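Side-chain contacts in ABC transporter (Caldanaerobius, PDB 4G68), which probably captures xylan-derived sugars outside the cell as the solute-binding component of an ABC transporter: residues A95-Q100 with S329-E334; E262-F267 with N279-A284; D222-N225 with S229-N232; K57-Q62 with K344-M349. All blocks are in the same frame, centred on the assembly; numbering follows the deposited sequence.

Interaction 1 (A95-Q100 with S329-E334)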
loop_
_atom_site.group_PDB
_atom_site.type_symbol
_atom_site.label_atom_id
_atom_site.label_comp_id
_atom_site.label_asym_id
_atom_site.label_seq_id
_atom_site.Cartn_x
_atom_site.Cartn_y
_atom_site.Cartn_z
ATOM N N ALA C 95 -21.847 4.421 8.840
ATOM C CA ALA C 95 -20.951 4.613 7.692
ATOM C C ALA C 95 -21.584 5.507 6.602
ATOM O O ALA C 95 -22.828 5.541 6.472
ATOM C CB ALA C 95 -20.536 3.269 7.133
ATOM N N PRO C 96 -20.739 6.202 5.797
ATOM C CA PRO C 96 -21.177 7.038 4.701
ATOM C C PRO C 96 -21.738 6.187 3.600
ATOM O O PRO C 96 -21.602 4.980 3.640
ATOM C CB PRO C 96 -19.882 7.668 4.201
ATOM C CG PRO C 96 -18.866 6.580 4.410
ATOM C CD PRO C 96 -19.259 5.995 5.757
ATOM N N ASP C 97 -22.384 6.835 2.639
ATOM C CA ASP C 97 -22.934 6.156 1.466
ATOM C C ASP C 97 -21.816 5.442 0.738
ATOM O O ASP C 97 -21.952 4.253 0.396
ATOM C CB ASP C 97 -23.546 7.209 0.519
ATOM C CG ASP C 97 -24.756 7.884 1.107
ATOM O OD1 ASP C 97 -25.791 7.173 1.310
ATOM O OD2 ASP C 97 -24.654 9.099 1.405
ATOM N N ILE C 98 -20.699 6.174 0.533
ATOM C CA ILE C 98 -19.525 5.638 -0.167
ATOM C C ILE C 98 -18.271 5.812 0.669
ATOM O O ILE C 98 -18.044 6.881 1.228
ATOM C CB ILE C 98 -19.253 6.346 -1.514
ATOM C CG1 ILE C 98 -20.504 6.385 -2.389
ATOM C CG2 ILE C 98 -18.173 5.596 -2.270
ATOM C CD1 ILE C 98 -20.503 7.476 -3.418
ATOM N N PHE C 99 -17.484 4.761 0.769
ATOM C CA PHE C 99 -16.248 4.810 1.531
ATOM C C PHE C 99 -15.097 4.093 0.848
ATOM O O PHE C 99 -15.272 2.972 0.350
ATOM C CB PHE C 99 -16.452 4.296 2.983
ATOM C CG PHE C 99 -16.790 2.823 3.108
ATOM C CD1 PHE C 99 -15.781 1.844 3.311
ATOM C CD2 PHE C 99 -18.112 2.414 3.091
ATOM C CE1 PHE C 99 -16.110 0.498 3.443
ATOM C CE2 PHE C 99 -18.446 1.080 3.230
ATOM C CZ PHE C 99 -17.447 0.121 3.425
ATOM N N GLN C 100 -13.918 4.730 0.882
ATOM C CA GLN C 100 -12.684 4.103 0.424
ATOM C C GLN C 100 -12.332 2.942 1.338
ATOM O O GLN C 100 -12.598 3.010 2.533
ATOM C CB GLN C 100 -11.551 5.139 0.467
ATOM C CG GLN C 100 -10.163 4.619 0.027
ATOM C CD GLN C 100 -9.115 5.755 -0.104
ATOM O OE1 GLN C 100 -9.403 6.895 0.218
ATOM N NE2 GLN C 100 -7.891 5.425 -0.547
ATOM N N SER C 329 -27.355 2.543 2.958
ATOM C CA SER C 329 -27.560 3.782 2.218
ATOM C C SER C 329 -29.060 3.864 1.863
ATOM O O SER C 329 -29.718 2.849 1.566
ATOM C CB SER C 329 -26.683 3.897 0.949
ATOM O OG SER C 329 -26.862 5.191 0.339
ATOM N N LYS C 330 -29.594 5.070 1.954
ATOM C CA LYS C 330 -30.963 5.332 1.521
ATOM C C LYS C 330 -31.037 5.399 -0.025
ATOM O O LYS C 330 -32.061 5.076 -0.639
ATOM C CB LYS C 330 -31.402 6.659 2.116
ATOM C CG LYS C 330 -31.219 6.757 3.612
ATOM C CD LYS C 330 -32.349 6.059 4.336
ATOM C CE LYS C 330 -32.472 6.510 5.786
ATOM N NZ LYS C 330 -32.956 7.917 5.916
ATOM N N TYR C 331 -29.932 5.799 -0.649
ATOM C CA TYR C 331 -29.898 6.034 -2.096
ATOM C C TYR C 331 -28.905 5.111 -2.777
ATOM O O TYR C 331 -27.850 5.574 -3.317
ATOM C CB TYR C 331 -29.517 7.476 -2.363
ATOM C CG TYR C 331 -30.106 8.408 -1.353
ATOM C CD1 TYR C 331 -31.456 8.745 -1.394
ATOM C CD2 TYR C 331 -29.312 8.963 -0.358
ATOM C CE1 TYR C 331 -32.000 9.602 -0.453
ATOM C CE2 TYR C 331 -29.845 9.818 0.589
ATOM C CZ TYR C 331 -31.181 10.141 0.531
ATOM O OH TYR C 331 -31.690 11.015 1.486
ATOM N N LYS C 332 -29.244 3.823 -2.749
ATOM C CA LYS C 332 -28.351 2.759 -3.234
ATOM C C LYS C 332 -28.018 2.874 -4.715
ATOM O O LYS C 332 -26.827 2.790 -5.090
ATOM C CB LYS C 332 -28.961 1.384 -2.974
ATOM C CG LYS C 332 -29.036 1.002 -1.519
ATOM C CD LYS C 332 -29.791 -0.316 -1.375
ATOM C CE LYS C 332 -29.961 -0.697 0.093
ATOM N NZ LYS C 332 -30.729 0.317 0.864
ATOM N N ASP C 333 -29.044 3.062 -5.553
ATOM C CA ASP C 333 -28.839 3.194 -6.999
ATOM C C ASP C 333 -27.893 4.411 -7.278
ATOM O O ASP C 333 -26.958 4.338 -8.078
ATOM C CB ASP C 333 -30.193 3.364 -7.745
ATOM C CG ASP C 333 -30.974 2.011 -8.000
ATOM O OD1 ASP C 333 -30.534 0.945 -7.487
ATOM O OD2 ASP C 333 -32.053 2.036 -8.758
ATOM N N GLU C 334 -28.139 5.523 -6.600
ATOM C CA GLU C 334 -27.357 6.762 -6.824
ATOM C C GLU C 334 -25.915 6.626 -6.297
ATOM O O GLU C 334 -24.953 7.066 -6.967
ATOM C CB GLU C 334 -28.070 7.948 -6.162
ATOM C CG GLU C 334 -29.488 8.154 -6.738
ATOM C CD GLU C 334 -30.647 7.339 -6.065
ATOM O OE1 GLU C 334 -30.473 6.438 -5.214
ATOM O OE2 GLU C 334 -31.816 7.628 -6.423
#
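An ST turn just ahead of helix 332-353 meets the start of strand 98-102 through a single polar contact, Ser329 with Asp97. The hydroxyl OG of Ser329 donates to the carboxylate oxygen OD1 of Asp97 at 2.5 Å, a very short hydrogen bond whose exact length should not be pressed. OG lies anti to the backbone N of Ser329 (chi1 -175°), which turns the hydroxyl across to the carboxylate while keeping it close to its own turn. There it also accepts from Tyr331 N at 3.3 Å, closing the ST turn. Giving to one partner and accepting from another, the hydroxyl is probably limited in its rotation. Asp97 spends its second oxygen elsewhere: OD2 takes the backbone N of Thr42 in strand 40-45, so one buried carboxylate spans strand 40-45 and the pre-helical turn. The Tyr331 ring comes no nearer to Asp97 than 4.3 Å, from CD2 to OD1, while one face of the ring carries Lys330 CB, 3.7 Å above the ring plane and over its centre. Lys332 reaches back over the turn, its NZ giving a 2.8 Å bond to Ser329 O that lies almost on the line of the carbonyl (C=O...NZ angle 169°). Tyr331 itself occupies the N-cap position of the helix. Next along the strand, Ile98 packs on Ala338 and Leu342 of the same helix. Strands 40-45 and 98-102 run parallel, and the contact ties the start of strand 98-102 to the turn that leads into a flanking helix, as expected in the alpha/beta lobe of a solute-binding protein.

Interaction 2 (E262-F267 with N279-A284)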
loop_
_atom_site.group_PDB
_atom_site.type_symbol
_atom_site.label_atom_id
_atom_site.label_comp_id
_atom_site.label_asym_id
_atom_site.label_seq_id
_atom_site.Cartn_x
_atom_site.Cartn_y
_atom_site.Cartn_z
ATOM N N GLU C 262 6.217 11.842 7.792
ATOM C CA GLU C 262 7.478 12.415 8.229
ATOM C C GLU C 262 8.643 11.756 7.490
ATOM O O GLU C 262 9.643 12.385 7.189
ATOM C CB GLU C 262 7.629 12.281 9.742
ATOM C CG GLU C 262 6.567 13.139 10.466
ATOM C CD GLU C 262 6.734 13.262 11.965
ATOM O OE1 GLU C 262 6.647 12.267 12.697
ATOM O OE2 GLU C 262 6.885 14.399 12.428
ATOM N N ALA C 263 8.503 10.465 7.197
ATOM C CA ALA C 263 9.548 9.767 6.461
ATOM C C ALA C 263 9.646 10.189 4.986
ATOM O O ALA C 263 10.739 10.443 4.492
ATOM C CB ALA C 263 9.355 8.262 6.583
ATOM N N THR C 264 8.498 10.250 4.284
ATOM C CA THR C 264 8.457 10.763 2.911
ATOM C C THR C 264 8.985 12.246 2.825
ATOM O O THR C 264 9.641 12.659 1.854
ATOM C CB THR C 264 7.025 10.608 2.278
ATOM O OG1 THR C 264 6.070 11.318 3.075
ATOM C CG2 THR C 264 6.614 9.136 2.263
ATOM N N ALA C 265 8.718 13.044 3.848
ATOM C CA ALA C 265 9.290 14.403 3.866
ATOM C C ALA C 265 10.842 14.363 4.013
ATOM O O ALA C 265 11.551 15.086 3.294
ATOM C CB ALA C 265 8.640 15.233 4.976
ATOM N N GLU C 266 11.351 13.486 4.887
ATOM C CA GLU C 266 12.782 13.177 4.955
ATOM C C GLU C 266 13.369 12.906 3.572
ATOM O O GLU C 266 14.276 13.616 3.100
ATOM C CB GLU C 266 12.995 11.928 5.779
ATOM C CG GLU C 266 13.747 12.213 7.059
ATOM C CD GLU C 266 14.119 10.956 7.828
ATOM O OE1 GLU C 266 13.982 9.817 7.377
ATOM O OE2 GLU C 266 14.552 11.116 8.965
ATOM N N PHE C 267 12.822 11.875 2.928
ATOM C CA PHE C 267 13.310 11.430 1.636
ATOM C C PHE C 267 13.165 12.452 0.554
ATOM O O PHE C 267 14.060 12.530 -0.294
ATOM C CB PHE C 267 12.587 10.191 1.170
ATOM C CG PHE C 267 13.269 9.482 0.020
ATOM C CD1 PHE C 267 14.571 9.013 0.146
ATOM C CD2 PHE C 267 12.603 9.265 -1.170
ATOM C CE1 PHE C 267 15.186 8.333 -0.898
ATOM C CE2 PHE C 267 13.190 8.560 -2.210
ATOM C CZ PHE C 267 14.499 8.113 -2.089
ATOM N N ASN C 279 4.050 1.810 -3.747
ATOM C CA ASN C 279 4.101 2.679 -4.893
ATOM C C ASN C 279 3.357 4.044 -4.642
ATOM O O ASN C 279 3.635 5.034 -5.328
ATOM C CB ASN C 279 3.406 1.936 -6.032
ATOM C CG ASN C 279 1.983 1.602 -5.664
ATOM O OD1 ASN C 279 1.726 0.783 -4.755
ATOM N ND2 ASN C 279 1.054 2.332 -6.256
ATOM N N PHE C 280 2.365 4.064 -3.716
ATOM C CA PHE C 280 1.464 5.249 -3.496
ATOM C C PHE C 280 2.255 6.408 -2.914
ATOM O O PHE C 280 1.864 7.615 -3.057
ATOM C CB PHE C 280 0.330 4.920 -2.499
ATOM C CG PHE C 280 0.769 3.960 -1.390
ATOM C CD1 PHE C 280 1.439 4.457 -0.238
ATOM C CD2 PHE C 280 0.452 2.599 -1.478
ATOM C CE1 PHE C 280 1.803 3.567 0.776
ATOM C CE2 PHE C 280 0.843 1.706 -0.505
ATOM C CZ PHE C 280 1.503 2.200 0.638
ATOM N N ASP C 281 3.387 6.037 -2.289
ATOM C CA ASP C 281 4.327 7.034 -1.768
ATOM C C ASP C 281 5.077 7.779 -2.836
ATOM O O ASP C 281 5.632 8.844 -2.578
ATOM C CB ASP C 281 5.259 6.430 -0.699
ATOM C CG ASP C 281 4.514 6.147 0.615
ATOM O OD1 ASP C 281 3.379 6.699 0.816
ATOM O OD2 ASP C 281 5.101 5.380 1.426
ATOM N N ALA C 282 5.073 7.270 -4.060
ATOM C CA ALA C 282 5.734 7.990 -5.192
ATOM C C ALA C 282 5.383 9.414 -5.301
ATOM O O ALA C 282 6.282 10.231 -5.496
ATOM C CB ALA C 282 5.454 7.317 -6.510
ATOM N N ALA C 283 4.086 9.733 -5.155
ATOM C CA ALA C 283 3.594 11.114 -5.362
ATOM C C ALA C 283 4.259 12.106 -4.419
ATOM O O ALA C 283 4.466 13.223 -4.821
ATOM C CB ALA C 283 2.064 11.199 -5.223
ATOM N N ALA C 284 4.621 11.670 -3.198
ATOM C CA ALA C 284 5.348 12.566 -2.228
ATOM C C ALA C 284 6.713 12.985 -2.756
ATOM O O ALA C 284 7.296 13.964 -2.266
ATOM C CB ALA C 284 5.500 11.901 -0.862
#
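Thr264, on helix 260-268, fits against Ala284 and Asp281, which follow strand 274-278; no hydrogen bond passes between the two segments. Apolar contact comes first. CB of Thr264 rests on CB of Ala284 at 3.7 Å, the closest approach, and the backbones come nearest at this same pair, 6.3 Å from CA to CA. The methyl CG2 of Thr264 stands above the plane of the Asp281 carboxylate, nearly over CG at 4.0 Å, with the two side chains crossing at about a right angle. The chi1 of 59° sends this methyl toward Asp281 and turns OG1 back along its own helix.

Polar groups are satisfied beside the contact. OG1 of Thr264 bonds to the backbone O of Asp261, one turn earlier. The Asp281 carboxylate is divided: OD1 forms a salt bridge with Arg260, at the head of helix 260-268, and OD2 bonds to the hydroxyl of Tyr275. With both oxygens gripped, the buried carboxylate is held in place, and its charge is probably offset by the arginine. Ala284 O takes a bond from the side chain of Asn268.

Aromatic packing adds to the join, Phe267 meeting Phe285 edge-to-face. Tyr275 side-chain contacts with Ala263 and Thr264 bring in the intervening strand. Helix 260-268, strand 274-278 and short helix 283-286 thus close into a compact helix-strand-helix unit on the mixed sheet of this solute-binding fold.

Interaction 3 (D222-N225 with S229-N232)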
loop_
_atom_site.group_PDB
_atom_site.type_symbol
_atom_site.label_atom_id
_atom_site.label_comp_id
_atom_site.label_asym_id
_atom_site.label_seq_id
_atom_site.Cartn_x
_atom_site.Cartn_y
_atom_site.Cartn_z
ATOM N N ASP C 222 -0.062 -19.485 2.700
ATOM C CA ASP C 222 -0.382 -20.626 3.565
ATOM C C ASP C 222 -0.287 -20.314 5.052
ATOM O O ASP C 222 -1.087 -20.817 5.837
ATOM C CB ASP C 222 0.519 -21.832 3.220
ATOM C CG ASP C 222 0.113 -22.504 1.948
ATOM O OD1 ASP C 222 -0.999 -22.171 1.469
ATOM O OD2 ASP C 222 0.861 -23.374 1.442
ATOM N N ALA C 223 0.700 -19.510 5.447
ATOM C CA ALA C 223 0.813 -19.109 6.824
ATOM C C ALA C 223 -0.343 -18.183 7.155
ATOM O O ALA C 223 -0.937 -18.293 8.242
ATOM C CB ALA C 223 2.146 -18.421 7.092
ATOM N N LEU C 224 -0.691 -17.305 6.212
ATOM C CA LEU C 224 -1.723 -16.298 6.471
ATOM C C LEU C 224 -3.129 -16.930 6.490
ATOM O O LEU C 224 -4.033 -16.404 7.151
ATOM C CB LEU C 224 -1.647 -15.128 5.479
ATOM C CG LEU C 224 -0.371 -14.281 5.465
ATOM C CD1 LEU C 224 -0.389 -13.339 4.285
ATOM C CD2 LEU C 224 -0.189 -13.494 6.746
ATOM N N ASN C 225 -3.278 -18.032 5.760
ATOM C CA ASN C 225 -4.519 -18.803 5.660
ATOM C C ASN C 225 -4.645 -19.911 6.745
ATOM O O ASN C 225 -5.616 -20.681 6.759
ATOM C CB ASN C 225 -4.597 -19.460 4.278
ATOM C CG ASN C 225 -5.150 -18.552 3.231
ATOM O OD1 ASN C 225 -6.117 -17.884 3.480
ATOM N ND2 ASN C 225 -4.573 -18.590 2.022
ATOM N N SER C 229 2.410 -23.196 9.629
ATOM C CA SER C 229 2.775 -22.456 10.823
ATOM C C SER C 229 3.662 -21.249 10.445
ATOM O O SER C 229 4.498 -21.339 9.528
ATOM C CB SER C 229 3.531 -23.374 11.779
ATOM O OG SER C 229 4.029 -22.636 12.865
ATOM N N PHE C 230 3.484 -20.146 11.168
ATOM C CA PHE C 230 4.388 -18.975 11.126
ATOM C C PHE C 230 5.791 -19.260 11.701
ATOM O O PHE C 230 6.788 -18.570 11.383
ATOM C CB PHE C 230 3.789 -17.815 11.920
ATOM C CG PHE C 230 2.642 -17.140 11.243
ATOM C CD1 PHE C 230 2.861 -16.233 10.216
ATOM C CD2 PHE C 230 1.332 -17.402 11.658
ATOM C CE1 PHE C 230 1.774 -15.586 9.613
ATOM C CE2 PHE C 230 0.239 -16.771 11.058
ATOM C CZ PHE C 230 0.471 -15.863 10.028
ATOM N N ASP C 231 5.861 -20.235 12.593
ATOM C CA ASP C 231 7.140 -20.609 13.192
ATOM C C ASP C 231 7.855 -21.551 12.201
ATOM O O ASP C 231 7.829 -22.764 12.343
ATOM C CB ASP C 231 6.924 -21.277 14.570
ATOM C CG ASP C 231 8.209 -21.367 15.390
ATOM O OD1 ASP C 231 9.257 -20.842 14.950
ATOM O OD2 ASP C 231 8.185 -21.976 16.491
ATOM N N ASN C 232 8.440 -20.950 11.167
ATOM C CA ASN C 232 9.094 -21.657 10.087
ATOM C C ASN C 232 10.393 -20.891 9.813
ATOM O O ASN C 232 10.431 -19.675 9.917
ATOM C CB ASN C 232 8.155 -21.632 8.874
ATOM C CG ASN C 232 8.787 -22.184 7.609
ATOM O OD1 ASN C 232 9.778 -21.628 7.082
ATOM N ND2 ASN C 232 8.205 -23.276 7.084
#
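Ala223, in the last turn of helix 217-224, lies under the ring of Phe230 from the loop that follows. The main interaction is CH-pi: the methyl CB of Ala223 sits 4.1 Å from the centroid of the Phe230 ring, 23° off the ring normal, displaced toward CE1 and CD1. The backbone oxygen of Ala223 lies on the same side of the ring, out beyond its rim, 3.3 Å from CZ. With CG anti to the carbonyl carbon (chi1 -74°), the Phe230 ring swings back over the helix end.

Apolar contact at the ring edge comes from Leu224, whose CD2 lies near the ring plane, 4.1 Å from CE1; the two side chains cross at about a right angle. Phe235, Trp392, Met425 and Ile429 also touch this ring, making it the centre of a cluster that draws in helix 418-429. A serine in place of Phe230 would probably leave the methyl of Ala223 without its aromatic cover and open a gap between the helix end and Met425.

Polar bonds shape the loop rather than the interface. OG of Ser229 accepts from Asp231 N at 3.0 Å in an ST turn, and Asp231 is the centre of an inverse gamma turn. Phe230 N bonds to the side chain of Gln426, and OD1 of Asn232 caps Ala234 N. These features are those of a short loop joining two consecutive helices, with an N-cap asparagine starting helix 233-248.

Interaction 4 (K57-Q62 with K344-M349)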
loop_
_atom_site.group_PDB
_atom_site.type_symbol
_atom_site.label_atom_id
_atom_site.label_comp_id
_atom_site.label_asym_id
_atom_site.label_seq_id
_atom_site.Cartn_x
_atom_site.Cartn_y
_atom_site.Cartn_z
ATOM N N LYS C 57 -11.074 16.922 -4.592
ATOM C CA LYS C 57 -12.088 17.987 -4.484
ATOM C C LYS C 57 -12.649 18.374 -5.848
ATOM O O LYS C 57 -13.880 18.558 -5.998
ATOM C CB LYS C 57 -11.542 19.238 -3.763
ATOM C CG LYS C 57 -12.629 20.265 -3.429
ATOM C CD LYS C 57 -13.621 19.658 -2.445
ATOM C CE LYS C 57 -14.984 20.337 -2.411
ATOM N NZ LYS C 57 -14.980 21.818 -2.627
ATOM N N GLU C 58 -11.741 18.503 -6.828
ATOM C CA GLU C 58 -12.081 18.878 -8.195
ATOM C C GLU C 58 -12.989 17.821 -8.834
ATOM O O GLU C 58 -14.009 18.152 -9.414
ATOM C CB GLU C 58 -10.811 19.070 -9.042
ATOM C CG GLU C 58 -9.931 20.242 -8.579
ATOM C CD GLU C 58 -8.668 20.435 -9.420
ATOM O OE1 GLU C 58 -8.263 19.518 -10.176
ATOM O OE2 GLU C 58 -8.065 21.521 -9.328
ATOM N N ILE C 59 -12.593 16.558 -8.734
ATOM C CA ILE C 59 -13.401 15.445 -9.173
ATOM C C ILE C 59 -14.812 15.516 -8.585
ATOM O O ILE C 59 -15.782 15.430 -9.337
ATOM C CB ILE C 59 -12.783 14.077 -8.807
ATOM C CG1 ILE C 59 -11.482 13.843 -9.571
ATOM C CG2 ILE C 59 -13.769 12.975 -9.161
ATOM C CD1 ILE C 59 -10.632 12.721 -9.014
ATOM N N ILE C 60 -14.926 15.662 -7.266
ATOM C CA ILE C 60 -16.230 15.864 -6.600
ATOM C C ILE C 60 -16.966 17.050 -7.234
ATOM O O ILE C 60 -18.148 16.926 -7.584
ATOM C CB ILE C 60 -16.114 16.155 -5.070
ATOM C CG1 ILE C 60 -15.276 15.132 -4.264
ATOM C CG2 ILE C 60 -17.487 16.401 -4.446
ATOM C CD1 ILE C 60 -15.609 13.679 -4.374
ATOM N N ASP C 61 -16.272 18.179 -7.389
ATOM C CA ASP C 61 -16.915 19.392 -7.944
ATOM C C ASP C 61 -17.503 19.132 -9.350
ATOM O O ASP C 61 -18.659 19.520 -9.644
ATOM C CB ASP C 61 -15.969 20.606 -7.925
ATOM C CG ASP C 61 -15.588 21.044 -6.510
ATOM O OD1 ASP C 61 -16.120 20.513 -5.491
ATOM O OD2 ASP C 61 -14.720 21.923 -6.425
ATOM N N GLN C 62 -16.741 18.449 -10.210
ATOM C CA GLN C 62 -17.267 18.161 -11.531
ATOM C C GLN C 62 -18.504 17.247 -11.458
ATOM O O GLN C 62 -19.467 17.423 -12.219
ATOM C CB GLN C 62 -16.218 17.564 -12.455
ATOM C CG GLN C 62 -16.731 17.562 -13.890
ATOM C CD GLN C 62 -15.778 16.950 -14.894
ATOM O OE1 GLN C 62 -14.595 17.343 -14.993
ATOM N NE2 GLN C 62 -16.304 15.985 -15.671
ATOM N N LYS C 344 -13.309 5.346 -11.239
ATOM C CA LYS C 344 -12.621 5.678 -12.492
ATOM C C LYS C 344 -11.786 6.961 -12.388
ATOM O O LYS C 344 -10.640 6.987 -12.819
ATOM C CB LYS C 344 -13.617 5.769 -13.679
ATOM C CG LYS C 344 -13.034 6.390 -14.950
ATOM C CD LYS C 344 -11.949 5.538 -15.628
ATOM C CE LYS C 344 -11.293 6.262 -16.815
ATOM N NZ LYS C 344 -10.283 5.378 -17.499
ATOM N N GLN C 345 -12.361 8.027 -11.837
ATOM C CA GLN C 345 -11.616 9.290 -11.686
ATOM C C GLN C 345 -10.394 9.209 -10.772
ATOM O O GLN C 345 -9.373 9.838 -11.075
ATOM C CB GLN C 345 -12.528 10.447 -11.251
ATOM C CG GLN C 345 -13.668 10.751 -12.243
ATOM C CD GLN C 345 -13.169 11.111 -13.634
ATOM O OE1 GLN C 345 -12.422 12.066 -13.821
ATOM N NE2 GLN C 345 -13.571 10.331 -14.611
ATOM N N LEU C 346 -10.541 8.529 -9.632
ATOM C CA LEU C 346 -9.433 8.301 -8.706
ATOM C C LEU C 346 -8.334 7.493 -9.376
ATOM O O LEU C 346 -7.156 7.830 -9.195
ATOM C CB LEU C 346 -9.909 7.580 -7.432
ATOM C CG LEU C 346 -10.747 8.394 -6.404
ATOM C CD1 LEU C 346 -11.084 7.505 -5.209
ATOM C CD2 LEU C 346 -9.964 9.585 -5.904
ATOM N N SER C 347 -8.727 6.444 -10.135
ATOM C CA SER C 347 -7.759 5.586 -10.852
ATOM C C SER C 347 -6.911 6.431 -11.846
ATOM O O SER C 347 -5.673 6.305 -11.897
ATOM C CB SER C 347 -8.498 4.472 -11.591
ATOM O OG SER C 347 -7.580 3.611 -12.319
ATOM N N ASP C 348 -7.577 7.268 -12.662
ATOM C CA ASP C 348 -6.849 8.141 -13.624
ATOM C C ASP C 348 -5.990 9.210 -12.897
ATOM O O ASP C 348 -4.856 9.510 -13.308
ATOM C CB ASP C 348 -7.840 8.908 -14.485
ATOM C CG ASP C 348 -8.506 8.071 -15.540
ATOM O OD1 ASP C 348 -8.281 6.839 -15.615
ATOM O OD2 ASP C 348 -9.254 8.723 -16.353
ATOM N N MET C 349 -6.534 9.781 -11.821
ATOM C CA MET C 349 -5.793 10.733 -11.000
ATOM C C MET C 349 -4.498 10.040 -10.513
ATOM O O MET C 349 -3.424 10.584 -10.682
ATOM C CB MET C 349 -6.637 11.161 -9.779
ATOM C CG MET C 349 -5.900 12.088 -8.809
ATOM S SD MET C 349 -6.660 12.277 -7.186
ATOM C CE MET C 349 -6.126 10.783 -6.332
#
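Ile59 drives into the surface of helix 332-353 as a knob into a hole, in the roughly antiparallel pairing of that helix with helix 52-66; the segment axes make an angle of 145° and pass 10.6 Å apart. The tight part lies at Gln345. CG2 of Ile59 presses on CB of Gln345 at 3.5 Å, and CD1 touches the same CB at 3.7 Å, so the two branches of the isoleucine straddle one methylene. CG2 is anti to the backbone N (CG1 at chi1 -66°), which spreads the branches along the opposing helix.

Deeper in, the fit relaxes. CD1 of Ile59 stands 4.4 Å from CB of Met349 and 4.5 Å from CD2 of Leu346; Leu342, also touched by Ile59, completes the four-residue hole. An alanine instead of Ile59 would lose both branches and is likely to leave this hole unfilled and the Gln345 methylene without its partner.

Toward solvent there is no bond from one segment to the other. The exposed pair Lys57 and Asp61 makes its salt bridge within helix 52-66, NZ to OD1 at 3.3 Å, and Gln62 forms a weak bond to Glu66. A polar tie does cross one turn away, where Tyr341 OH bonds to Ile59 O. Helix 332-353 has a salt bridge of its own, in which NZ of Lys344 meets the syn lone pair of Asp348 OD1 at 3.1 Å.

In the fold
Interactions 1 and 4 share helix 332-353: interaction 1 holds the turn leading into it and interaction 4 a later part of its surface, with centres about 17 Å apart. Their chemistry differs accordingly, a carboxylate-hydroxyl bond at a strand start against apolar knob packing between helices. Interaction 2, its centre about 12 Å from that of the chain, is the buried one, and its polar atoms are satisfied by neighbours rather than across the contact. Interaction 3 is local, closing a short helix connection at the periphery, on the opposite side of the chain centre from interactions 2 and 4, and relies on an aromatic face. None of the four touches another.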